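Local coordinates for DegV family protein (Streptococcus agalactiae, PDB 3LUP) that binds a long-chain fatty acid, captured here as elaidic acid, and may take part in lipid transport or fatty acid metabolism, at residues Q50-L55 / I235-Q240; Q101-L106 / I115-T120; Q127-R132 / G280-N285. All coordinates share one frame; numbering follows the deposited sequence.

Interaction 1. Residues Q50-L55 / I235-Q240; sequences QYYDKL and IHSRAQ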
ATOM      1  N   GLN A  50      12.109 -14.041  10.292  1.00 35.87           N
ATOM      2  CA  GLN A  50      11.919 -13.978  11.742  1.00 35.55           C
ATOM      3  C   GLN A  50      10.484 -13.584  12.042  1.00 35.45           C
ATOM      4  O   GLN A  50       9.897 -14.079  13.016  1.00 35.33           O
ATOM      5  CB  GLN A  50      12.859 -12.961  12.394  1.00 35.51           C
ATOM      6  CG  GLN A  50      14.253 -13.472  12.765  1.00 35.47           C
ATOM      7  CD  GLN A  50      15.104 -12.390  13.444  1.00 34.74           C
ATOM      8  OE1 GLN A  50      14.685 -11.241  13.562  1.00 35.33           O
ATOM      9  NE2 GLN A  50      16.296 -12.760  13.888  1.00 33.51           N
ATOM     10  N   TYR A  51       9.938 -12.698  11.196  1.00 34.99           N
ATOM     11  CA  TYR A  51       8.587 -12.189  11.357  1.00 34.53           C
ATOM     12  C   TYR A  51       7.558 -13.289  11.358  1.00 35.18           C
ATOM     13  O   TYR A  51       6.722 -13.357  12.260  1.00 35.51           O
ATOM     14  CB  TYR A  51       8.202 -11.207  10.253  1.00 34.10           C
ATOM     15  CG  TYR A  51       6.728 -10.879  10.336  1.00 32.36           C
ATOM     16  CD1 TYR A  51       6.259  -9.933  11.241  1.00 30.35           C
ATOM     17  CD2 TYR A  51       5.796 -11.562   9.560  1.00 31.78           C
ATOM     18  CE1 TYR A  51       4.915  -9.645  11.354  1.00 29.68           C
ATOM     19  CE2 TYR A  51       4.448 -11.282   9.657  1.00 31.14           C
ATOM     20  CZ  TYR A  51       4.012 -10.316  10.553  1.00 31.08           C
ATOM     21  OH  TYR A  51       2.665 -10.039  10.655  1.00 31.51           O
ATOM     22  N   TYR A  52       7.599 -14.126  10.323  1.00 35.73           N
ATOM     23  CA  TYR A  52       6.646 -15.227  10.182  1.00 36.16           C
ATOM     24  C   TYR A  52       6.812 -16.296  11.254  1.00 36.77           C
ATOM     25  O   TYR A  52       5.831 -16.885  11.708  1.00 36.24           O
ATOM     26  CB  TYR A  52       6.731 -15.836   8.783  1.00 35.88           C
ATOM     27  CG  TYR A  52       5.999 -15.028   7.746  1.00 34.10           C
ATOM     28  CD1 TYR A  52       4.599 -15.043   7.680  1.00 32.95           C
ATOM     29  CD2 TYR A  52       6.695 -14.257   6.822  1.00 32.98           C
ATOM     30  CE1 TYR A  52       3.905 -14.290   6.720  1.00 32.38           C
ATOM     31  CE2 TYR A  52       6.022 -13.510   5.850  1.00 32.69           C
ATOM     32  CZ  TYR A  52       4.625 -13.522   5.809  1.00 32.50           C
ATOM     33  OH  TYR A  52       3.964 -12.779   4.853  1.00 31.33           O
ATOM     34  N   ASP A  53       8.058 -16.529  11.654  1.00 38.19           N
ATOM     35  CA  ASP A  53       8.353 -17.391  12.793  1.00 39.74           C
ATOM     36  C   ASP A  53       7.736 -16.845  14.070  1.00 40.58           C
ATOM     37  O   ASP A  53       7.126 -17.601  14.835  1.00 40.55           O
ATOM     38  CB  ASP A  53       9.854 -17.542  12.978  1.00 39.82           C
ATOM     39  CG  ASP A  53      10.445 -18.574  12.058  1.00 40.76           C
ATOM     40  OD1 ASP A  53       9.712 -19.502  11.634  1.00 40.69           O
ATOM     41  OD2 ASP A  53      11.650 -18.453  11.767  1.00 41.34           O
ATOM     42  N   LYS A  54       7.892 -15.538  14.291  1.00 41.60           N
ATOM     43  CA  LYS A  54       7.288 -14.880  15.448  1.00 42.80           C
ATOM     44  C   LYS A  54       5.762 -14.845  15.354  1.00 43.57           C
ATOM     45  O   LYS A  54       5.067 -14.964  16.366  1.00 43.75           O
ATOM     46  CB  LYS A  54       7.862 -13.472  15.673  1.00 42.92           C
ATOM     47  CG  LYS A  54       9.207 -13.455  16.399  1.00 43.12           C
ATOM     48  CD  LYS A  54       9.578 -12.094  16.982  1.00 42.80           C
ATOM     49  CE  LYS A  54      10.531 -12.298  18.175  1.00 43.89           C
ATOM     50  NZ  LYS A  54      11.241 -11.064  18.603  1.00 43.90           N
ATOM     51  N   LEU A  55       5.242 -14.707  14.138  1.00 44.49           N
ATOM     52  CA  LEU A  55       3.799 -14.784  13.917  1.00 45.43           C
ATOM     53  C   LEU A  55       3.198 -16.142  14.360  1.00 45.90           C
ATOM     54  O   LEU A  55       2.298 -16.182  15.209  1.00 45.97           O
ATOM     55  CB  LEU A  55       3.470 -14.471  12.457  1.00 45.52           C
ATOM     56  CG  LEU A  55       1.994 -14.290  12.114  1.00 46.27           C
ATOM     57  CD1 LEU A  55       1.376 -13.241  13.021  1.00 47.65           C
ATOM     58  CD2 LEU A  55       1.817 -13.913  10.642  1.00 46.96           C
ATOM     59  N   ILE A 235       0.212  -9.440  -5.441  1.00 28.31           N
ATOM     60  CA  ILE A 235       0.949  -9.296  -4.195  1.00 28.12           C
ATOM     61  C   ILE A 235       0.452 -10.361  -3.228  1.00 28.20           C
ATOM     62  O   ILE A 235      -0.742 -10.605  -3.155  1.00 28.52           O
ATOM     63  CB  ILE A 235       0.757  -7.887  -3.592  1.00 27.85           C
ATOM     64  CG1 ILE A 235       0.793  -6.821  -4.696  1.00 27.30           C
ATOM     65  CG2 ILE A 235       1.810  -7.609  -2.524  1.00 27.73           C
ATOM     66  CD1 ILE A 235      -0.302  -5.786  -4.584  1.00 26.12           C
ATOM     67  N   HIS A 236       1.362 -11.006  -2.505  1.00 28.15           N
ATOM     68  CA  HIS A 236       0.979 -12.077  -1.611  1.00 28.64           C
ATOM     69  C   HIS A 236       1.811 -12.109  -0.341  1.00 29.47           C
ATOM     70  O   HIS A 236       2.963 -11.657  -0.325  1.00 29.86           O
ATOM     71  CB  HIS A 236       1.090 -13.422  -2.331  1.00 28.50           C
ATOM     72  CG  HIS A 236       2.492 -13.807  -2.659  1.00 27.52           C
ATOM     73  ND1 HIS A 236       3.232 -14.655  -1.866  1.00 27.76           N
ATOM     74  CD2 HIS A 236       3.305 -13.431  -3.673  1.00 26.70           C
ATOM     75  CE1 HIS A 236       4.436 -14.801  -2.388  1.00 27.99           C
ATOM     76  NE2 HIS A 236       4.505 -14.072  -3.488  1.00 27.25           N
ATOM     77  N   SER A 237       1.226 -12.651   0.723  1.00 30.15           N
ATOM     78  CA  SER A 237       1.970 -12.904   1.953  1.00 30.91           C
ATOM     79  C   SER A 237       2.214 -14.412   2.093  1.00 31.45           C
ATOM     80  O   SER A 237       1.449 -15.123   2.740  1.00 31.53           O
ATOM     81  CB  SER A 237       1.247 -12.314   3.173  1.00 30.49           C
ATOM     82  OG  SER A 237      -0.074 -12.834   3.296  1.00 31.32           O
ATOM     83  N   ARG A 238       3.286 -14.890   1.463  1.00 32.53           N
ATOM     84  CA  ARG A 238       3.623 -16.328   1.430  1.00 33.55           C
ATOM     85  C   ARG A 238       2.473 -17.174   0.855  1.00 33.83           C
ATOM     86  O   ARG A 238       2.025 -18.143   1.468  1.00 33.87           O
ATOM     87  CB  ARG A 238       4.060 -16.837   2.817  1.00 33.84           C
ATOM     88  CG  ARG A 238       5.287 -16.137   3.400  1.00 35.00           C
ATOM     89  CD  ARG A 238       6.461 -17.069   3.518  1.00 38.43           C
ATOM     90  NE  ARG A 238       7.625 -16.406   4.114  1.00 40.62           N
ATOM     91  CZ  ARG A 238       8.187 -16.745   5.275  1.00 41.57           C
ATOM     92  NH1 ARG A 238       7.695 -17.746   6.003  1.00 41.37           N
ATOM     93  NH2 ARG A 238       9.246 -16.071   5.713  1.00 42.27           N
ATOM     94  N   ALA A 239       1.995 -16.767  -0.318  1.00 34.51           N
ATOM     95  CA  ALA A 239       0.924 -17.455  -1.044  1.00 34.97           C
ATOM     96  C   ALA A 239       1.347 -17.566  -2.506  1.00 35.37           C
ATOM     97  O   ALA A 239       0.583 -17.267  -3.424  1.00 34.97           O
ATOM     98  CB  ALA A 239      -0.407 -16.705  -0.904  1.00 34.86           C
ATOM     99  N   GLN A 240       2.599 -17.987  -2.683  1.00 36.32           N
ATOM    100  CA  GLN A 240       3.209 -18.281  -3.979  1.00 37.19           C
ATOM    101  C   GLN A 240       2.260 -18.909  -5.000  1.00 37.09           C
ATOM    102  O   GLN A 240       2.106 -18.394  -6.109  1.00 36.86           O
ATOM    103  CB  GLN A 240       4.391 -19.229  -3.760  1.00 37.69           C
ATOM    104  CG  GLN A 240       5.321 -19.350  -4.951  1.00 40.10           C
ATOM    105  CD  GLN A 240       5.940 -18.018  -5.312  1.00 43.59           C
ATOM    106  OE1 GLN A 240       6.161 -17.164  -4.443  1.00 45.36           O
ATOM    107  NE2 GLN A 240       6.206 -17.819  -6.600  1.00 45.05           N
TER
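Helix 48-57, carrying Y52, meets the turn that follows strand 230-236, carrying S237 and R238; the nearest CA atoms across the segments, those of Y52 and R238, are 9.3 Å apart, so the gap is bridged by side chains. In this DegV fold the contact joins a helix of the N-terminal half to the strand-to-helix connection of the mixed sheet in the C-terminal half. R238 turns the chain with positive phi and psi, and A239 then takes the N-cap position of helix 240-252, its N donating to H236 ND1.

Y52 carries most of the contact. Its ring lies between two neighbours: Y51 CD2 sits over one face, and the chain of R238 runs across the opposite one. There R238 CG makes a CH-pi contact, 3.9 Å from the ring centroid and 22° off the normal. R238 bends at chi2 (-114°), which turns the guanidinium back along the tyrosine toward its CB. The guanidinium lies obliquely on the ring, their planes 35° apart, with R238 CZ 3.3 Å from Y52 CD2. The charge is met by a salt bridge from R238 NH2 to D49 OD1, one residue before this part of the helix, which probably restrains the guanidinium. A269 of helix 266-272 also touches the Y52 side chain. S237 directs its OG to the backbone of G273 and A276, while its methylene faces the tyrosine: S237 CB lies near the ring plane, 3.2 Å from Y52 OH.

Interaction 2. Residues Q101-L106 / I115-T120; sequences QNIQFL and IAFPDT
F117, I103 and Q104 carry the contact between residues 101-106, on and just after helix 99-103, and residues 115-120, where strand 114-116 gives way to a loop. The backbones are nearest between Q104 and F117, whose CA atoms lie 7.4 Å apart, and together the segments bury 200 Å² of surface, of which F117 contributes 92 Å².

The ring of F117 is held between two isoleucines. On one face, I103 CD1 makes a CH-pi contact 3.9 Å from the ring centroid and 27° off its normal. The methyl is displaced toward the rim, as its approach of 3.5 Å to F117 CD2 confirms. I103 reaches this position because CG1 stands between the backbone N and the carbonyl carbon (chi1 57°) while the rest of the chain is extended, carrying CD1 across the gap. The opposite face receives I115 CG2, from two residues earlier on the strand, 3.6 Å above the ring plane.

Q104 works differently. Its CB starts away from the other segment, but a bend at chi2 folds the amide back beside the phenylalanine, with Q104 NE2 3.9 Å from F117 CB. The amide plane stands 78° from the ring plane, and NE2 finds its hydrogen bond at W100 O. The same tryptophan binds F117 O through NE1, so W100, one turn before Q104, bonds to both segments.

L69 and L72 of helix 69-81 and F91 also touch I103, extending the apolar packing. The I103-Q104 region is thus laid against the exit of strand 114-116, an arrangement typical of a beta-alpha-beta connection, here from strand 86-89 to its parallel neighbour 114-116 in the alpha/beta domain with the four-stranded parallel sheet.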
ATOM      1  N   GLN A 101      -4.285  11.736   8.523  1.00 35.99           N
ATOM      2  CA  GLN A 101      -4.957  12.803   9.244  1.00 36.47           C
ATOM      3  C   GLN A 101      -4.056  13.448  10.286  1.00 36.59           C
ATOM      4  O   GLN A 101      -4.130  14.669  10.518  1.00 36.45           O
ATOM      5  CB  GLN A 101      -6.227  12.299   9.900  1.00 36.53           C
ATOM      6  CG  GLN A 101      -7.206  13.427  10.141  1.00 39.08           C
ATOM      7  CD  GLN A 101      -8.660  12.976  10.128  1.00 42.67           C
ATOM      8  OE1 GLN A 101      -9.403  13.268  11.069  1.00 43.91           O
ATOM      9  NE2 GLN A 101      -9.080  12.277   9.057  1.00 42.57           N
ATOM     10  N   ASN A 102      -3.207  12.628  10.903  1.00 36.48           N
ATOM     11  CA  ASN A 102      -2.334  13.096  11.972  1.00 36.62           C
ATOM     12  C   ASN A 102      -1.176  13.977  11.519  1.00 36.82           C
ATOM     13  O   ASN A 102      -0.701  14.807  12.286  1.00 37.16           O
ATOM     14  CB  ASN A 102      -1.834  11.928  12.824  1.00 36.64           C
ATOM     15  CG  ASN A 102      -2.848  11.499  13.863  1.00 36.64           C
ATOM     16  OD1 ASN A 102      -3.420  12.332  14.553  1.00 38.31           O
ATOM     17  ND2 ASN A 102      -3.079  10.202  13.975  1.00 36.17           N
ATOM     18  N   ILE A 103      -0.734  13.820  10.276  1.00 36.90           N
ATOM     19  CA  ILE A 103       0.394  14.610   9.777  1.00 37.03           C
ATOM     20  C   ILE A 103      -0.001  15.944   9.164  1.00 37.30           C
ATOM     21  O   ILE A 103       0.884  16.725   8.834  1.00 37.54           O
ATOM     22  CB  ILE A 103       1.248  13.856   8.722  1.00 37.09           C
ATOM     23  CG1 ILE A 103       0.390  13.412   7.547  1.00 37.27           C
ATOM     24  CG2 ILE A 103       1.938  12.674   9.330  1.00 36.86           C
ATOM     25  CD1 ILE A 103       1.182  12.965   6.395  1.00 39.59           C
ATOM     26  N   GLN A 104      -1.305  16.203   9.007  1.00 37.52           N
ATOM     27  CA  GLN A 104      -1.793  17.361   8.234  1.00 37.65           C
ATOM     28  C   GLN A 104      -1.388  18.720   8.795  1.00 37.78           C
ATOM     29  O   GLN A 104      -1.147  19.674   8.033  1.00 37.89           O
ATOM     30  CB  GLN A 104      -3.315  17.335   8.071  1.00 37.65           C
ATOM     31  CG  GLN A 104      -3.865  16.220   7.202  1.00 38.62           C
ATOM     32  CD  GLN A 104      -3.143  16.070   5.875  1.00 40.30           C
ATOM     33  OE1 GLN A 104      -3.204  16.945   5.005  1.00 39.77           O
ATOM     34  NE2 GLN A 104      -2.455  14.941   5.710  1.00 41.51           N
ATOM     35  N   PHE A 105      -1.327  18.820  10.121  1.00 37.66           N
ATOM     36  CA  PHE A 105      -0.982  20.087  10.755  1.00 37.67           C
ATOM     37  C   PHE A 105       0.443  20.492  10.390  1.00 37.54           C
ATOM     38  O   PHE A 105       0.767  21.674  10.363  1.00 37.90           O
ATOM     39  CB  PHE A 105      -1.180  20.023  12.274  1.00 37.64           C
ATOM     40  CG  PHE A 105      -0.071  19.317  13.010  1.00 38.80           C
ATOM     41  CD1 PHE A 105       0.061  17.927  12.942  1.00 39.79           C
ATOM     42  CD2 PHE A 105       0.840  20.041  13.781  1.00 39.91           C
ATOM     43  CE1 PHE A 105       1.089  17.272  13.623  1.00 40.30           C
ATOM     44  CE2 PHE A 105       1.869  19.398  14.471  1.00 40.45           C
ATOM     45  CZ  PHE A 105       1.992  18.010  14.395  1.00 40.71           C
ATOM     46  N   LEU A 106       1.278  19.508  10.074  1.00 37.45           N
ATOM     47  CA  LEU A 106       2.678  19.757   9.757  1.00 37.59           C
ATOM     48  C   LEU A 106       2.910  20.668   8.551  1.00 37.74           C
ATOM     49  O   LEU A 106       3.941  21.340   8.472  1.00 37.78           O
ATOM     50  CB  LEU A 106       3.459  18.443   9.620  1.00 37.58           C
ATOM     51  CG  LEU A 106       3.825  17.690  10.915  1.00 37.41           C
ATOM     52  CD1 LEU A 106       4.781  16.535  10.629  1.00 36.30           C
ATOM     53  CD2 LEU A 106       4.446  18.618  11.961  1.00 37.04           C
ATOM     54  N   ILE A 115       4.231  21.958   0.276  1.00 31.97           N
ATOM     55  CA  ILE A 115       4.054  20.574   0.715  1.00 31.59           C
ATOM     56  C   ILE A 115       2.665  20.068   0.385  1.00 31.47           C
ATOM     57  O   ILE A 115       1.671  20.724   0.693  1.00 31.68           O
ATOM     58  CB  ILE A 115       4.255  20.451   2.241  1.00 31.36           C
ATOM     59  CG1 ILE A 115       5.619  21.002   2.646  1.00 31.23           C
ATOM     60  CG2 ILE A 115       4.118  19.008   2.690  1.00 31.25           C
ATOM     61  CD1 ILE A 115       5.736  21.314   4.127  1.00 31.83           C
ATOM     62  N   ALA A 116       2.593  18.893  -0.230  1.00 31.29           N
ATOM     63  CA  ALA A 116       1.303  18.248  -0.450  1.00 30.89           C
ATOM     64  C   ALA A 116       1.334  16.811   0.046  1.00 30.79           C
ATOM     65  O   ALA A 116       2.211  16.024  -0.344  1.00 31.20           O
ATOM     66  CB  ALA A 116       0.898  18.317  -1.908  1.00 30.43           C
ATOM     67  N   PHE A 117       0.390  16.495   0.936  1.00 30.36           N
ATOM     68  CA  PHE A 117       0.200  15.144   1.443  1.00 29.89           C
ATOM     69  C   PHE A 117      -1.165  14.602   1.004  1.00 29.86           C
ATOM     70  O   PHE A 117      -2.040  14.394   1.845  1.00 29.28           O
ATOM     71  CB  PHE A 117       0.260  15.106   2.976  1.00 29.81           C
ATOM     72  CG  PHE A 117       1.614  15.433   3.575  1.00 30.11           C
ATOM     73  CD1 PHE A 117       2.801  15.077   2.941  1.00 30.14           C
ATOM     74  CD2 PHE A 117       1.688  16.079   4.815  1.00 29.63           C
ATOM     75  CE1 PHE A 117       4.036  15.392   3.516  1.00 29.93           C
ATOM     76  CE2 PHE A 117       2.915  16.390   5.398  1.00 28.94           C
ATOM     77  CZ  PHE A 117       4.087  16.048   4.753  1.00 29.97           C
ATOM     78  N   PRO A 118      -1.355  14.350  -0.312  1.00 30.21           N
ATOM     79  CA  PRO A 118      -2.676  13.826  -0.742  1.00 30.21           C
ATOM     80  C   PRO A 118      -2.929  12.412  -0.204  1.00 30.43           C
ATOM     81  O   PRO A 118      -1.980  11.623  -0.010  1.00 30.21           O
ATOM     82  CB  PRO A 118      -2.570  13.808  -2.268  1.00 30.32           C
ATOM     83  CG  PRO A 118      -1.076  13.638  -2.533  1.00 30.35           C
ATOM     84  CD  PRO A 118      -0.358  14.342  -1.407  1.00 29.96           C
ATOM     85  N   ASP A 119      -4.193  12.101   0.063  1.00 30.27           N
ATOM     86  CA  ASP A 119      -4.527  10.785   0.571  1.00 30.28           C
ATOM     87  C   ASP A 119      -4.402   9.789  -0.572  1.00 30.01           C
ATOM     88  O   ASP A 119      -5.110   9.879  -1.581  1.00 29.82           O
ATOM     89  CB  ASP A 119      -5.934  10.778   1.176  1.00 30.59           C
ATOM     90  CG  ASP A 119      -6.363   9.394   1.680  1.00 31.78           C
ATOM     91  OD1 ASP A 119      -5.503   8.496   1.882  1.00 31.77           O
ATOM     92  OD2 ASP A 119      -7.585   9.217   1.883  1.00 33.85           O
ATOM     93  N   THR A 120      -3.493   8.837  -0.413  1.00 30.02           N
ATOM     94  CA  THR A 120      -3.221   7.893  -1.485  1.00 30.18           C
ATOM     95  C   THR A 120      -4.309   6.856  -1.585  1.00 29.94           C
ATOM     96  O   THR A 120      -4.496   6.286  -2.644  1.00 30.46           O
ATOM     97  CB  THR A 120      -1.872   7.188  -1.326  1.00 30.26           C
ATOM     98  OG1 THR A 120      -1.903   6.349  -0.159  1.00 31.34           O
ATOM     99  CG2 THR A 120      -0.753   8.212  -1.211  1.00 30.40           C
TER

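Interaction 3. Residues Q127-R132 / G280-N285; sequences QGNLVR and GITPKN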
ATOM      1  N   GLN A 127       1.055   2.405  -4.247  1.00 31.72           N
ATOM      2  CA  GLN A 127       1.675   3.496  -3.516  1.00 31.82           C
ATOM      3  C   GLN A 127       3.068   3.781  -4.087  1.00 31.56           C
ATOM      4  O   GLN A 127       3.399   4.934  -4.382  1.00 31.89           O
ATOM      5  CB  GLN A 127       1.775   3.149  -2.030  1.00 32.29           C
ATOM      6  CG  GLN A 127       1.662   4.347  -1.062  1.00 33.51           C
ATOM      7  CD  GLN A 127       2.051   3.977   0.363  1.00 34.72           C
ATOM      8  OE1 GLN A 127       1.756   2.884   0.843  1.00 36.08           O
ATOM      9  NE2 GLN A 127       2.723   4.883   1.042  1.00 36.70           N
ATOM     10  N   GLY A 128       3.858   2.724  -4.281  1.00 30.99           N
ATOM     11  CA  GLY A 128       5.239   2.841  -4.713  1.00 30.19           C
ATOM     12  C   GLY A 128       5.285   3.363  -6.120  1.00 30.39           C
ATOM     13  O   GLY A 128       6.123   4.202  -6.461  1.00 30.36           O
ATOM     14  N   ASN A 129       4.366   2.869  -6.938  1.00 30.67           N
ATOM     15  CA  ASN A 129       4.176   3.379  -8.295  1.00 30.89           C
ATOM     16  C   ASN A 129       3.866   4.874  -8.333  1.00 30.62           C
ATOM     17  O   ASN A 129       4.359   5.566  -9.201  1.00 30.26           O
ATOM     18  CB  ASN A 129       3.067   2.611  -9.006  1.00 31.49           C
ATOM     19  CG  ASN A 129       3.472   1.180  -9.391  1.00 32.65           C
ATOM     20  OD1 ASN A 129       2.613   0.386  -9.777  1.00 34.56           O
ATOM     21  ND2 ASN A 129       4.769   0.857  -9.306  1.00 32.47           N
ATOM     22  N   LEU A 130       3.070   5.368  -7.382  1.00 30.49           N
ATOM     23  CA  LEU A 130       2.800   6.805  -7.292  1.00 30.54           C
ATOM     24  C   LEU A 130       4.064   7.618  -7.082  1.00 30.47           C
ATOM     25  O   LEU A 130       4.251   8.661  -7.698  1.00 30.32           O
ATOM     26  CB  LEU A 130       1.790   7.124  -6.189  1.00 30.41           C
ATOM     27  CG  LEU A 130       0.340   6.749  -6.504  1.00 30.64           C
ATOM     28  CD1 LEU A 130      -0.524   6.945  -5.261  1.00 29.84           C
ATOM     29  CD2 LEU A 130      -0.213   7.516  -7.700  1.00 28.26           C
ATOM     30  N   VAL A 131       4.921   7.133  -6.197  1.00 30.73           N
ATOM     31  CA  VAL A 131       6.198   7.767  -5.931  1.00 30.88           C
ATOM     32  C   VAL A 131       6.996   7.843  -7.226  1.00 31.45           C
ATOM     33  O   VAL A 131       7.355   8.929  -7.679  1.00 31.88           O
ATOM     34  CB  VAL A 131       6.974   6.987  -4.841  1.00 31.14           C
ATOM     35  CG1 VAL A 131       8.392   7.514  -4.677  1.00 29.80           C
ATOM     36  CG2 VAL A 131       6.201   7.016  -3.507  1.00 30.52           C
ATOM     37  N   ARG A 132       7.239   6.684  -7.829  1.00 31.82           N
ATOM     38  CA  ARG A 132       7.879   6.588  -9.128  1.00 32.10           C
ATOM     39  C   ARG A 132       7.255   7.524 -10.182  1.00 32.52           C
ATOM     40  O   ARG A 132       7.978   8.223 -10.888  1.00 32.92           O
ATOM     41  CB  ARG A 132       7.830   5.134  -9.586  1.00 31.97           C
ATOM     42  CG  ARG A 132       8.708   4.784 -10.760  1.00 32.37           C
ATOM     43  CD  ARG A 132       8.022   5.035 -12.089  1.00 33.89           C
ATOM     44  NE  ARG A 132       6.681   4.458 -12.121  1.00 34.50           N
ATOM     45  CZ  ARG A 132       6.417   3.181 -12.384  1.00 35.21           C
ATOM     46  NH1 ARG A 132       5.157   2.760 -12.398  1.00 36.48           N
ATOM     47  NH2 ARG A 132       7.403   2.324 -12.631  1.00 34.79           N
ATOM     48  N   GLY A 280      -3.037  -5.018  -7.205  1.00 28.61           N
ATOM     49  CA  GLY A 280      -3.175  -3.573  -7.250  1.00 28.30           C
ATOM     50  C   GLY A 280      -2.851  -3.109  -8.653  1.00 28.05           C
ATOM     51  O   GLY A 280      -1.903  -3.629  -9.270  1.00 28.11           O
ATOM     52  N   ILE A 281      -3.650  -2.160  -9.157  1.00 27.27           N
ATOM     53  CA  ILE A 281      -3.388  -1.521 -10.445  1.00 26.79           C
ATOM     54  C   ILE A 281      -3.117  -0.022 -10.280  1.00 26.92           C
ATOM     55  O   ILE A 281      -3.649   0.629  -9.368  1.00 26.39           O
ATOM     56  CB  ILE A 281      -4.523  -1.758 -11.493  1.00 26.89           C
ATOM     57  CG1 ILE A 281      -5.768  -0.919 -11.164  1.00 26.83           C
ATOM     58  CG2 ILE A 281      -4.807  -3.279 -11.688  1.00 26.68           C
ATOM     59  CD1 ILE A 281      -6.899  -1.029 -12.167  1.00 28.09           C
ATOM     60  N   THR A 282      -2.277   0.504 -11.164  1.00 26.71           N
ATOM     61  CA  THR A 282      -1.920   1.905 -11.165  1.00 27.15           C
ATOM     62  C   THR A 282      -1.867   2.350 -12.610  1.00 27.84           C
ATOM     63  O   THR A 282      -1.291   1.643 -13.438  1.00 28.00           O
ATOM     64  CB  THR A 282      -0.516   2.137 -10.553  1.00 27.09           C
ATOM     65  OG1 THR A 282      -0.458   1.530  -9.267  1.00 27.42           O
ATOM     66  CG2 THR A 282      -0.218   3.611 -10.403  1.00 25.84           C
ATOM     67  N   PRO A 283      -2.450   3.531 -12.919  1.00 28.46           N
ATOM     68  CA  PRO A 283      -2.347   4.082 -14.264  1.00 28.72           C
ATOM     69  C   PRO A 283      -0.887   4.276 -14.659  1.00 29.37           C
ATOM     70  O   PRO A 283      -0.068   4.665 -13.832  1.00 29.47           O
ATOM     71  CB  PRO A 283      -3.012   5.452 -14.129  1.00 28.66           C
ATOM     72  CG  PRO A 283      -3.853   5.354 -12.916  1.00 28.35           C
ATOM     73  CD  PRO A 283      -3.169   4.440 -12.003  1.00 28.21           C
ATOM     74  N   LYS A 284      -0.561   3.996 -15.911  1.00 30.14           N
ATOM     75  CA  LYS A 284       0.743   4.366 -16.422  1.00 30.95           C
ATOM     76  C   LYS A 284       0.888   5.881 -16.509  1.00 31.71           C
ATOM     77  O   LYS A 284      -0.041   6.603 -16.886  1.00 31.65           O
ATOM     78  CB  LYS A 284       1.024   3.714 -17.771  1.00 30.66           C
ATOM     79  CG  LYS A 284       1.394   2.270 -17.632  1.00 30.61           C
ATOM     80  CD  LYS A 284       1.831   1.678 -18.936  1.00 30.49           C
ATOM     81  CE  LYS A 284       1.788   0.177 -18.822  1.00 30.58           C
ATOM     82  NZ  LYS A 284       2.374  -0.467 -20.009  1.00 31.14           N
ATOM     83  N   ASN A 285       2.069   6.333 -16.115  1.00 32.70           N
ATOM     84  CA  ASN A 285       2.480   7.713 -16.240  1.00 33.61           C
ATOM     85  C   ASN A 285       2.570   8.143 -17.708  1.00 33.97           C
ATOM     86  O   ASN A 285       1.687   8.833 -18.221  1.00 34.59           O
ATOM     87  CB  ASN A 285       3.846   7.883 -15.569  1.00 33.86           C
ATOM     88  CG  ASN A 285       4.026   9.252 -14.970  1.00 33.79           C
ATOM     89  OD1 ASN A 285       3.191   9.704 -14.193  1.00 34.34           O
ATOM     90  ND2 ASN A 285       5.116   9.920 -15.323  1.00 33.82           N
TER
HETATM   91  O   HOH W   1       1.998   3.233 -12.768  1.00 17.99           O
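Packing of helix 124-138 against the C-terminal strand 277-283, an interior strand of the mixed sheet, joins the two halves of the DegV fold here: N129 of the helix meets T282 of the strand, their CA atoms 6.9 Å apart. The contact is small, burying 140 Å² in all, and N129 and T282 supply most of it. Their side chains cross at an angle. T282 OG1 donates a weak hydrogen bond to N129 OD1 at 3.3 Å. With chi1 of T282 at -53°, OG1 lies beside the backbone N and reaches N129 OD1, while CG2 lies anti to that N and meets N129 CB at 3.7 Å.

One turn further along the helix, a water forms a second link. It donates to P283 O at 2.7 Å and accepts a weak bond from R132 NH1 at 3.2 Å, lying in the plane of the guanidinium at its edge. R132 NH1 also forms a salt bridge with D231, on neighbouring strand 230-236.

Around these bridges, P126 of the same helix packs on T282, L130 rests on helix 144-155, and strand 277-283 lies between strands 159-163 and 230-236 of the mixed sheet.

Interactions 1 and 3 reach adjacent strands of the mixed sheet, 230-236 and 277-283. Although their centres are 24 Å apart, they touch where I235 CD1 comes 3.9 Å from G280 N. I235 and G280 both belong to the elaidic acid pocket and contact the ligand, whereas the bridging side chains stand back: S237 is about 10 Å from it and T282 about 8 Å. Interaction 2 lies in the N-terminal half, centred 19 Å from interaction 3, which it meets through T120 CB and L130 CD1, 4.2 Å apart. Interactions 1 and 2 lie on opposite sides of the chain's centre and do not touch; their nearest atoms are about 13 Å apart.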